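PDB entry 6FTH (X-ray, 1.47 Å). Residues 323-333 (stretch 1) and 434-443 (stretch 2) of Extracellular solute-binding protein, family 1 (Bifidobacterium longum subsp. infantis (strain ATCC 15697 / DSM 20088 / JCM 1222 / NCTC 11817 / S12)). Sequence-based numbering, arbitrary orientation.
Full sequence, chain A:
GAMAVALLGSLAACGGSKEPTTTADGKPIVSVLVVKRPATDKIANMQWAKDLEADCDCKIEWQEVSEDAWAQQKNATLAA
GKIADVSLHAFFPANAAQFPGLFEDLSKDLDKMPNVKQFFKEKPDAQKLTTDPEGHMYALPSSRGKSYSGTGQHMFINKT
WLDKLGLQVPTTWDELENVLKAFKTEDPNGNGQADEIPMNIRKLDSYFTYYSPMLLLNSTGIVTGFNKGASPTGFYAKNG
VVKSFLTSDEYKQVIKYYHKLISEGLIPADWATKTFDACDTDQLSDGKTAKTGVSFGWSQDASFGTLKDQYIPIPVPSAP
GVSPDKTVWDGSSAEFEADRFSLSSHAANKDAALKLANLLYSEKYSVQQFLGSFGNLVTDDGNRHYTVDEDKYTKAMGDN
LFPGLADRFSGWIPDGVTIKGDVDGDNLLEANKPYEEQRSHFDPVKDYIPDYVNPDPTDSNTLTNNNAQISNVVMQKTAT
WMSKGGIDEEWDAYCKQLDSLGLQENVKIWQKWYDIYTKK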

# COMPACT_ATOMS: atom_id res chain seq x y z
N SER A 323 1.85 26.45 -7.51
CA SER A 323 2.22 26.38 -8.90
C SER A 323 2.24 24.94 -9.39
O SER A 323 2.37 23.99 -8.59
CB SER A 323 3.61 26.97 -9.11
OG SER A 323 4.57 26.14 -8.48
N PRO A 324 2.13 24.72 -10.70
CA PRO A 324 2.30 23.35 -11.22
C PRO A 324 3.57 22.69 -10.72
O PRO A 324 3.56 21.50 -10.36
CB PRO A 324 2.28 23.54 -12.73
CG PRO A 324 1.43 24.78 -12.94
CD PRO A 324 1.75 25.67 -11.76
N ASP A 325 4.68 23.43 -10.67
CA ASP A 325 5.96 22.85 -10.27
C ASP A 325 6.00 22.50 -8.79
O ASP A 325 6.81 21.66 -8.39
CB ASP A 325 7.09 23.81 -10.61
CG ASP A 325 7.50 23.77 -12.08
OD1 ASP A 325 6.94 22.96 -12.84
OD2 ASP A 325 8.39 24.55 -12.47
N LYS A 326 5.15 23.12 -7.97
CA LYS A 326 5.10 22.84 -6.54
C LYS A 326 4.02 21.83 -6.19
O LYS A 326 3.94 21.40 -5.04
CB LYS A 326 4.89 24.14 -5.72
CG LYS A 326 6.05 25.12 -5.73
CD LYS A 326 5.71 26.43 -4.95
CE LYS A 326 4.95 27.52 -5.80
NZ LYS A 326 3.51 27.95 -5.41
N THR A 327 3.20 21.44 -7.17
CA THR A 327 2.17 20.43 -6.96
C THR A 327 2.83 19.06 -7.06
O THR A 327 3.63 18.81 -7.96
CB THR A 327 1.10 20.58 -8.04
OG1 THR A 327 0.59 21.92 -8.06
CG2 THR A 327 -0.09 19.65 -7.77
N VAL A 328 2.48 18.17 -6.14
CA VAL A 328 3.16 16.88 -6.01
C VAL A 328 2.14 15.77 -6.21
O VAL A 328 0.97 16.04 -6.48
CB VAL A 328 3.90 16.75 -4.67
CG1 VAL A 328 5.00 17.83 -4.61
CG2 VAL A 328 2.94 16.86 -3.45
N TRP A 329 2.58 14.52 -6.11
CA TRP A 329 1.68 13.39 -6.04
C TRP A 329 2.27 12.41 -5.02
O TRP A 329 3.44 12.51 -4.64
CB TRP A 329 1.39 12.75 -7.42
CG TRP A 329 0.38 11.66 -7.32
CD1 TRP A 329 0.58 10.32 -7.54
CD2 TRP A 329 -0.99 11.81 -6.92
NE1 TRP A 329 -0.57 9.63 -7.29
CE2 TRP A 329 -1.56 10.52 -6.92
CE3 TRP A 329 -1.78 12.90 -6.54
CZ2 TRP A 329 -2.87 10.29 -6.55
CZ3 TRP A 329 -3.09 12.66 -6.18
CH2 TRP A 329 -3.62 11.38 -6.19
N ASP A 330 1.42 11.49 -4.55
CA ASP A 330 1.79 10.53 -3.52
C ASP A 330 3.11 9.85 -3.85
O ASP A 330 3.32 9.39 -4.98
CB ASP A 330 0.65 9.49 -3.42
CG ASP A 330 0.85 8.49 -2.32
OD1 ASP A 330 1.60 7.51 -2.53
OD2 ASP A 330 0.22 8.70 -1.24
N GLY A 331 3.97 9.74 -2.84
CA GLY A 331 5.31 9.25 -3.04
C GLY A 331 5.53 7.80 -2.67
O GLY A 331 6.69 7.38 -2.55
N SER A 332 4.47 7.03 -2.47
CA SER A 332 4.63 5.66 -2.04
C SER A 332 5.21 4.79 -3.16
O SER A 332 5.32 5.17 -4.33
CB SER A 332 3.27 5.05 -1.69
OG SER A 332 2.53 5.78 -0.73
N SER A 333 5.54 3.57 -2.74
CA SER A 333 5.99 2.49 -3.60
C SER A 333 5.19 1.25 -3.26
O SER A 333 5.02 0.92 -2.09
CB SER A 333 7.47 2.20 -3.36
OG SER A 333 7.84 0.94 -3.90
N PRO A 434 1.34 8.88 -15.80
CA PRO A 434 0.98 10.30 -15.75
C PRO A 434 1.50 11.03 -14.51
O PRO A 434 1.41 12.26 -14.47
CB PRO A 434 -0.56 10.29 -15.78
CG PRO A 434 -0.92 8.99 -16.41
CD PRO A 434 0.14 8.04 -15.89
N TYR A 435 2.01 10.31 -13.51
CA TYR A 435 2.47 10.91 -12.25
C TYR A 435 3.98 11.09 -12.17
O TYR A 435 4.46 11.63 -11.17
CB TYR A 435 1.98 10.07 -11.06
CG TYR A 435 0.49 10.05 -11.06
CD1 TYR A 435 -0.25 11.14 -10.63
CD2 TYR A 435 -0.18 8.95 -11.54
CE1 TYR A 435 -1.63 11.14 -10.70
CE2 TYR A 435 -1.56 8.93 -11.60
CZ TYR A 435 -2.28 10.01 -11.16
OH TYR A 435 -3.66 10.03 -11.22
N GLU A 436 4.73 10.70 -13.21
CA GLU A 436 6.18 10.90 -13.16
C GLU A 436 6.55 12.37 -13.04
O GLU A 436 7.46 12.72 -12.28
CB GLU A 436 6.87 10.27 -14.37
CG GLU A 436 7.22 8.83 -14.15
CD GLU A 436 8.33 8.32 -15.07
OE1 GLU A 436 7.99 7.69 -16.09
OE2 GLU A 436 9.52 8.54 -14.76
N GLU A 437 5.83 13.24 -13.73
CA GLU A 437 6.12 14.66 -13.63
C GLU A 437 5.86 15.18 -12.22
O GLU A 437 6.74 15.81 -11.62
CB GLU A 437 5.33 15.45 -14.67
CG GLU A 437 5.52 16.95 -14.57
CD GLU A 437 6.93 17.41 -14.87
OE1 GLU A 437 7.58 16.83 -15.75
OE2 GLU A 437 7.38 18.39 -14.23
N GLN A 438 4.67 14.93 -11.66
CA GLN A 438 4.40 15.50 -10.33
C GLN A 438 5.29 14.86 -9.26
O GLN A 438 5.74 15.54 -8.34
CB GLN A 438 2.93 15.38 -9.96
CG GLN A 438 2.10 16.44 -10.61
CD GLN A 438 0.62 16.35 -10.31
OE1 GLN A 438 0.11 15.28 -9.95
NE2 GLN A 438 -0.07 17.47 -10.45
N ARG A 439 5.58 13.57 -9.38
CA ARG A 439 6.48 12.94 -8.41
C ARG A 439 7.89 13.49 -8.50
O ARG A 439 8.61 13.49 -7.50
CB ARG A 439 6.45 11.41 -8.54
CG ARG A 439 5.19 10.80 -7.93
CD ARG A 439 4.97 9.36 -8.20
NE ARG A 439 6.11 8.48 -7.93
CZ ARG A 439 6.21 7.59 -6.93
NH1 ARG A 439 5.29 7.49 -6.01
NH2 ARG A 439 7.23 6.76 -6.86
N SER A 440 8.27 14.05 -9.65
CA SER A 440 9.60 14.62 -9.78
C SER A 440 9.73 15.97 -9.13
O SER A 440 10.84 16.51 -9.07
CB SER A 440 10.02 14.71 -11.26
OG SER A 440 9.41 15.80 -11.93
N HIS A 441 8.64 16.53 -8.59
CA HIS A 441 8.65 17.84 -7.95
C HIS A 441 9.00 17.79 -6.47
O HIS A 441 8.87 18.81 -5.79
CB HIS A 441 7.27 18.47 -8.12
CG HIS A 441 6.87 18.68 -9.54
ND1 HIS A 441 5.60 19.06 -9.91
CD2 HIS A 441 7.59 18.61 -10.70
CE1 HIS A 441 5.53 19.18 -11.22
NE2 HIS A 441 6.73 18.92 -11.72
N PHE A 442 9.36 16.62 -5.95
CA PHE A 442 9.77 16.52 -4.55
C PHE A 442 10.98 15.60 -4.42
O PHE A 442 11.21 14.70 -5.24
CB PHE A 442 8.63 16.05 -3.63
CG PHE A 442 8.26 14.60 -3.77
CD1 PHE A 442 8.92 13.64 -3.03
CD2 PHE A 442 7.24 14.20 -4.60
CE1 PHE A 442 8.58 12.30 -3.13
CE2 PHE A 442 6.89 12.88 -4.69
CZ PHE A 442 7.56 11.92 -3.97
N ASP A 443 11.74 15.83 -3.36
CA ASP A 443 12.91 15.02 -3.06
C ASP A 443 12.49 13.82 -2.22
O ASP A 443 11.81 13.99 -1.20
CB ASP A 443 13.94 15.87 -2.32
CG ASP A 443 15.21 15.13 -2.05
OD1 ASP A 443 15.22 14.16 -1.26
OD2 ASP A 443 16.24 15.54 -2.64
O HOH W 1 1.40 19.89 -11.57
O HOH W 2 7.98 21.16 -5.25

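Loops that lack regular secondary structure leave many carbonyl oxygens without a backbone partner, and a neighbouring segment can satisfy them with side-chain donors. The contact between residues 323-333 and 434-443 of this solute-binding protein is a compact example. The first stretch is largely irregular; the second contains a short helix, 436-439, that runs into a type I turn from Arg439 to Phe442. The backbones approach most closely where Val328 CA lies 4.7 Å from Gln438 CA, yet all three direct hydrogen bonds across the contact run from side chains of the second stretch to carbonyls of the first.

His441 supplies one of them. Its ND1 donates to Thr327 O at 2.8 Å, near the plane of the ring, while NE2 donates to Glu437 OE2 at 2.6 Å within its own stretch. With both nitrogens acting as donors, the imidazole is doubly protonated in this description, and the nearby carboxylate suits that charge. Proximity alone is not enough: Asp325 O lies only 3.2 Å from His441 ND1, but the angle is too poor for a hydrogen bond. Asp325 instead places its CA over the ring face, 4.0 Å from the centroid of the His441 ring, in a CH-pi contact.

Arg439 supplies the other two. Its CA-to-CB bond points sideways, but the end of the chain comes nearer, and NH1 donates to both Asp330 O and Ser332 O, each at 2.9 Å. Both acceptors lie near the guanidinium plane, where the N-H bonds point, so one nitrogen ties together carbonyls two residues apart. The loop is also braced from within, as Asp330 OD1 accepts from Ser332 N at 2.9 Å and from Ser332 OG at 2.7 Å. Between these residues, Gly331 CA packs 3.6 Å from Phe442 CZ; an ideal CB on the glycine would fall 2.8 Å from that same Phe442 CZ, a clash.

Apolar and aromatic surfaces fill the remaining space. The five-membered ring of Trp329 stacks face to face on Tyr435, with centroids 4.0 Å apart and planes at 23°, while Trp329 NE1 and Tyr435 OH find hydrogen bonds elsewhere in the structure. Val328 CG1 meets Phe442 CB at 4.2 Å. Water completes part of the polar account: water 1 donates to Pro324 O and accepts from Gln438 NE2, both at 3.0 Å. The exception is Trp329 N, buried by the contact without any partner in the model.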